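Local coordinates for mundticin KS immunity protein (Enterococcus mundtii, PDB 2ZRR) that probably protects the bacteriocin-producing cell against its own mundticin KS, as an immunity protein folded into an antiparallel four-helix bundle, at residues E55-R58 with K59-S63; T73-P76 with L77-R81; I84-S87 with N88-K92. All blocks are in the same frame, centred on the assembly; numbering follows the deposited sequence.

Interaction 1 of 3, residues E55-R58 with K59-S63; sequences ESLR and KVLGS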
# COMPACT_ATOMS: atom_id res chain seq x y z
N GLU A 55 -9.96 6.90 3.99
CA GLU A 55 -8.95 7.34 4.96
C GLU A 55 -8.20 6.15 5.57
O GLU A 55 -6.98 6.20 5.75
CB GLU A 55 -9.60 8.18 6.07
CG GLU A 55 -9.10 9.64 6.13
CD GLU A 55 -7.75 9.84 5.45
OE1 GLU A 55 -7.69 10.52 4.41
OE2 GLU A 55 -6.73 9.30 5.97
N SER A 56 -8.92 5.08 5.88
CA SER A 56 -8.31 3.90 6.46
C SER A 56 -7.25 3.30 5.54
O SER A 56 -6.18 2.89 5.99
CB SER A 56 -9.37 2.85 6.77
OG SER A 56 -10.61 3.47 7.12
N LEU A 57 -7.54 3.26 4.24
CA LEU A 57 -6.61 2.71 3.26
C LEU A 57 -5.38 3.60 3.12
O LEU A 57 -4.25 3.11 3.11
CB LEU A 57 -7.29 2.56 1.90
CG LEU A 57 -6.50 1.83 0.80
CD1 LEU A 57 -5.76 0.63 1.39
CD2 LEU A 57 -7.45 1.39 -0.30
N ARG A 58 -5.61 4.90 3.01
CA ARG A 58 -4.52 5.86 2.88
C ARG A 58 -3.66 5.76 4.13
O ARG A 58 -2.45 5.91 4.07
CB ARG A 58 -5.06 7.27 2.74
CG ARG A 58 -5.96 7.50 1.53
CD ARG A 58 -6.36 8.97 1.41
NE ARG A 58 -5.23 9.86 1.68
CZ ARG A 58 -4.33 10.21 0.77
NH1 ARG A 58 -4.43 9.75 -0.47
NH2 ARG A 58 -3.32 11.01 1.10
N LYS A 59 -4.31 5.51 5.26
CA LYS A 59 -3.62 5.38 6.54
C LYS A 59 -2.61 4.22 6.46
O LYS A 59 -1.42 4.41 6.71
CB LYS A 59 -4.63 5.13 7.66
CG LYS A 59 -4.35 5.89 8.95
CD LYS A 59 -4.78 7.35 8.87
CE LYS A 59 -5.57 7.75 10.10
NZ LYS A 59 -6.87 7.01 10.19
N VAL A 60 -3.10 3.02 6.13
CA VAL A 60 -2.26 1.83 6.00
C VAL A 60 -1.15 2.09 5.00
O VAL A 60 0.03 1.85 5.27
CB VAL A 60 -3.07 0.63 5.49
CG1 VAL A 60 -2.13 -0.53 5.17
CG2 VAL A 60 -4.11 0.23 6.52
N LEU A 61 -1.53 2.59 3.83
CA LEU A 61 -0.57 2.88 2.78
C LEU A 61 0.47 3.84 3.30
O LEU A 61 1.67 3.62 3.09
CB LEU A 61 -1.28 3.52 1.59
CG LEU A 61 -2.23 2.58 0.85
CD1 LEU A 61 -2.97 3.34 -0.23
CD2 LEU A 61 -1.44 1.42 0.26
N GLY A 62 0.01 4.91 3.95
CA GLY A 62 0.92 5.91 4.48
C GLY A 62 1.81 5.32 5.56
O GLY A 62 3.00 5.60 5.61
N SER A 63 1.22 4.49 6.40
CA SER A 63 1.96 3.85 7.47
C SER A 63 3.07 2.94 6.94
O SER A 63 4.21 2.97 7.44
CB SER A 63 1.02 3.05 8.37
OG SER A 63 1.75 2.09 9.12
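Leu57 and Leu61, one helical turn apart at the start of helix 55-70, meet through their branches: CG of Leu57 lies 4.0 Å from CD1 of Leu61, and the two side chains cross at a slant. Their first torsions differ. Leu57 sends CG opposite its own backbone N (chi1 -173°), whereas Leu61 sets CG opposite its carbonyl carbon (chi1 -67°), which swings it back over the preceding turn, with CG 3.1 Å from the carbonyl O of Leu57. Val60 lies round the helix from this pair and rests CG2 against the carbonyl O of Ser56, 3.4 Å away.

Four successive i to i+4 backbone hydrogen bonds tie the segments together and mark regular alpha-helix. The bond from Leu61 N to Leu57 O is 2.9 Å long and close to straight, at 172° about the hydrogen. Gly62 N reaches Arg58 O at 2.7 Å, and the bonds of Lys59 to Glu55 and Val60 to Ser56 complete the set.

Glu55 and Lys59 cross at about a right angle, carboxylate OE2 against the aliphatic CD at 4.0 Å; the amino group NZ of Lys59 stays 4.8 Å from Glu55 OE2, so any attraction between the charges would act without direct contact. Arg58 NE makes a long salt bridge of 3.7 Å to Glu55 OE1, while its NH1 donates to the carbonyl O of Leu45.

In the antiparallel four-helix bundle, Leu57 packs on Ile86 and Ile90 of helix 75-90, and Val60 touches Glu85 of the same helix. Leu61 fits between helices, touching Met82 of helix 75-90 and Leu45 and Leu48 of helix 33-48.

Interaction 2 of 3, residues T73-P76 with L77-R81; sequences TSVP and LVLSR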
# COMPACT_ATOMS: atom_id res chain seq x y z
N THR A 73 13.66 -3.83 8.61
CA THR A 73 13.07 -5.07 8.13
C THR A 73 13.21 -5.26 6.62
O THR A 73 13.51 -4.32 5.88
CB THR A 73 11.58 -5.13 8.48
OG1 THR A 73 10.95 -3.93 8.05
CG2 THR A 73 11.38 -5.29 10.00
N SER A 74 12.98 -6.49 6.17
CA SER A 74 13.05 -6.84 4.75
C SER A 74 11.74 -6.47 4.07
O SER A 74 10.69 -6.36 4.72
CB SER A 74 13.24 -8.35 4.61
OG SER A 74 11.98 -8.98 4.78
N VAL A 75 11.80 -6.28 2.75
CA VAL A 75 10.59 -5.93 2.02
C VAL A 75 9.49 -7.01 2.15
O VAL A 75 8.33 -6.68 2.42
CB VAL A 75 10.90 -5.65 0.52
CG1 VAL A 75 9.64 -5.84 -0.33
CG2 VAL A 75 11.42 -4.22 0.36
N PRO A 76 9.83 -8.29 1.95
CA PRO A 76 8.79 -9.33 2.08
C PRO A 76 8.08 -9.37 3.45
O PRO A 76 6.87 -9.60 3.52
CB PRO A 76 9.52 -10.64 1.77
CG PRO A 76 10.81 -10.23 1.08
CD PRO A 76 11.15 -8.86 1.59
N LEU A 77 8.82 -9.14 4.53
CA LEU A 77 8.23 -9.15 5.87
C LEU A 77 7.23 -8.02 6.07
O LEU A 77 6.11 -8.24 6.55
CB LEU A 77 9.32 -9.05 6.93
CG LEU A 77 8.82 -8.66 8.33
CD1 LEU A 77 7.74 -9.63 8.78
CD2 LEU A 77 9.98 -8.68 9.30
N VAL A 78 7.65 -6.80 5.70
CA VAL A 78 6.82 -5.60 5.83
C VAL A 78 5.56 -5.68 4.98
O VAL A 78 4.47 -5.36 5.44
CB VAL A 78 7.60 -4.33 5.43
CG1 VAL A 78 6.64 -3.21 5.07
CG2 VAL A 78 8.49 -3.88 6.57
N LEU A 79 5.73 -6.09 3.73
CA LEU A 79 4.62 -6.20 2.79
C LEU A 79 3.65 -7.33 3.10
O LEU A 79 2.46 -7.23 2.81
CB LEU A 79 5.15 -6.37 1.37
CG LEU A 79 5.75 -5.10 0.80
CD1 LEU A 79 6.46 -5.40 -0.50
CD2 LEU A 79 4.65 -4.08 0.61
N SER A 80 4.16 -8.42 3.67
CA SER A 80 3.29 -9.54 4.02
C SER A 80 2.35 -9.07 5.14
O SER A 80 1.17 -9.44 5.17
CB SER A 80 4.14 -10.72 4.50
OG SER A 80 5.08 -11.10 3.51
N ARG A 81 2.89 -8.26 6.04
CA ARG A 81 2.12 -7.71 7.17
C ARG A 81 1.14 -6.65 6.67
O ARG A 81 0.03 -6.50 7.19
CB ARG A 81 3.08 -7.11 8.21
CG ARG A 81 3.83 -8.18 9.02
CD ARG A 81 5.01 -7.63 9.83
NE ARG A 81 5.46 -8.62 10.82
CZ ARG A 81 6.50 -8.46 11.63
NH1 ARG A 81 7.24 -7.36 11.59
NH2 ARG A 81 6.82 -9.43 12.48
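Ser74 turns OG between its backbone N and carbonyl carbon (chi1 80°), the rotation that lets the hydroxyl oxygen accept from Leu77 N at 3.2 Å. This is an N-cap: Ser74 precedes helix 75-90, and its side chain takes up an amide of the first turn. The carbonyl O of Ser74 also serves the helix, receiving Val78 N in a nearly straight bond of 173°. Pro76, in the first turn, needs no acceptor for its nitrogen, which carries no hydrogen.

Beside the cap, the Thr73 and Leu77 side chains cross at about a right angle, Thr73 CG2 meeting Leu77 CD2 at 3.7 Å, an apolar touch between the residue before the N-cap and the first turn. Thr73 OG1 is hydrogen-bonded to Glu71, and Thr73 O to Arg34 at the start of helix 33-48.

Val75 and Leu79 point the same way, side by side, and Leu79 N donates to Val75 O at 3.0 Å. Val75 CG1 and Leu79 CD1 are modelled closer than normal van der Waals contact, so their exact fit is doubtful. On another side of the helix, Val78 packs on Tyr64 and Leu68 of helix 55-70, joining this end to its neighbour in the bundle. Farther along, the guanidinium of Arg81 has one face over Leu77, whose methyl CD1 stands 3.2 Å above the plane, toward its rim.

Interaction 3 of 3, residues I84-S87 with N88-K92; sequences IEIS and NAIKK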
# COMPACT_ATOMS: atom_id res chain seq x y z
N ILE A 84 -2.02 -8.01 4.78
CA ILE A 84 -3.10 -8.34 5.69
C ILE A 84 -3.89 -7.07 6.04
O ILE A 84 -5.12 -7.05 5.96
CB ILE A 84 -2.54 -8.97 6.97
CG1 ILE A 84 -1.92 -10.33 6.64
CG2 ILE A 84 -3.64 -9.14 8.01
CD1 ILE A 84 -2.85 -11.27 5.88
N GLU A 85 -3.17 -6.03 6.42
CA GLU A 85 -3.78 -4.76 6.79
C GLU A 85 -4.70 -4.17 5.72
O GLU A 85 -5.82 -3.76 6.04
CB GLU A 85 -2.69 -3.75 7.12
CG GLU A 85 -2.76 -3.22 8.52
CD GLU A 85 -1.45 -2.60 8.95
OE1 GLU A 85 -1.34 -1.35 8.91
OE2 GLU A 85 -0.53 -3.36 9.32
N ILE A 86 -4.24 -4.12 4.48
CA ILE A 86 -5.05 -3.57 3.38
C ILE A 86 -6.34 -4.36 3.17
O ILE A 86 -7.26 -3.91 2.49
CB ILE A 86 -4.25 -3.55 2.04
CG1 ILE A 86 -2.98 -2.72 2.21
CG2 ILE A 86 -5.10 -2.95 0.92
CD1 ILE A 86 -2.13 -2.65 0.97
N SER A 87 -6.41 -5.54 3.78
CA SER A 87 -7.59 -6.39 3.65
C SER A 87 -8.76 -5.83 4.45
O SER A 87 -9.77 -5.43 3.88
CB SER A 87 -7.27 -7.81 4.13
OG SER A 87 -6.75 -8.59 3.06
N ASN A 88 -8.60 -5.80 5.77
CA ASN A 88 -9.65 -5.32 6.67
C ASN A 88 -9.93 -3.82 6.57
O ASN A 88 -10.81 -3.31 7.26
CB ASN A 88 -9.31 -5.68 8.11
CG ASN A 88 -8.22 -6.74 8.20
OD1 ASN A 88 -7.26 -6.58 8.95
ND2 ASN A 88 -8.37 -7.81 7.44
N ALA A 89 -9.18 -3.12 5.72
CA ALA A 89 -9.36 -1.69 5.53
C ALA A 89 -10.13 -1.45 4.23
O ALA A 89 -10.99 -0.57 4.14
CB ALA A 89 -8.01 -0.99 5.47
N ILE A 90 -9.80 -2.24 3.22
CA ILE A 90 -10.43 -2.15 1.92
C ILE A 90 -11.93 -2.45 2.01
O ILE A 90 -12.74 -1.87 1.29
CB ILE A 90 -9.75 -3.11 0.92
CG1 ILE A 90 -9.99 -2.64 -0.51
CG2 ILE A 90 -10.25 -4.53 1.14
CD1 ILE A 90 -8.92 -1.72 -1.02
N LYS A 91 -12.29 -3.35 2.92
CA LYS A 91 -13.69 -3.72 3.11
C LYS A 91 -14.31 -3.04 4.33
O LYS A 91 -15.47 -3.29 4.66
CB LYS A 91 -13.83 -5.24 3.26
CG LYS A 91 -12.52 -5.96 3.54
CD LYS A 91 -12.26 -7.05 2.51
CE LYS A 91 -13.21 -8.22 2.70
NZ LYS A 91 -12.93 -9.34 1.76
N LYS A 92 -13.54 -2.19 5.00
CA LYS A 92 -14.04 -1.47 6.17
C LYS A 92 -15.20 -0.63 5.71
O LYS A 92 -16.36 -1.01 5.84
CB LYS A 92 -12.96 -0.57 6.76
CG LYS A 92 -13.49 0.52 7.69
CD LYS A 92 -12.36 1.32 8.30
CE LYS A 92 -12.45 1.33 9.82
NZ LYS A 92 -11.11 1.44 10.45
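The C-terminal turn of helix 75-90 brings Ile86 and Ile90 together, one turn apart, before the chain passes into a loop. Ile90 N donates to Ile86 O at 3.1 Å, from well above the carbonyl plane (48° out of it) and thus not along a lone pair. The side chain follows the same carbonyl: CB of Ile90 lies 3.1 Å from Ile86 O. Ile90 places CG1 opposite its backbone N (chi1 -157°), and the chain ends with CD1 4.5 Å from CG2 of Ile86, a loose apolar touch.

Within the four-helix bundle, Ile86, which is buried, and Ile90 both pack on Leu105 of helix 99-109. The bonding weakens at Ala89, whose N reaches Glu85 O only at 3.4 Å and 123°. The CB methyl of Ala89 sits beside that same oxygen, 3.6 Å away. The carboxylate of Glu85 turns to another helix, where OE2 is hydrogen-bonded to the Tyr64 hydroxyl. On the exposed side, Asn88 folds back toward the preceding turn, its CG 3.8 Å from Ile84 O.

In the fold
Interactions 1, 2 and 3 come in series along the chain, within the part related to enterocin A immunity proteins. Interaction 1 occupies the start of helix 55-70; interactions 2 and 3 take the N-terminal and C-terminal parts of helix 75-90, their centres about 17 Å apart. Because the two helices run antiparallel, interaction 1 lies beside interaction 3, centres about 10 Å apart, and they touch: Leu57 CD2 meets Ile90 CD1 at 3.5 Å, and Val60 CG1 meets Ile86 CG1 at 3.8 Å. Interaction 2 stays about 7 Å from interaction 1 at the nearest atoms. Local helical contacts thus present the apolar side chains that join neighbouring helices of the bundle.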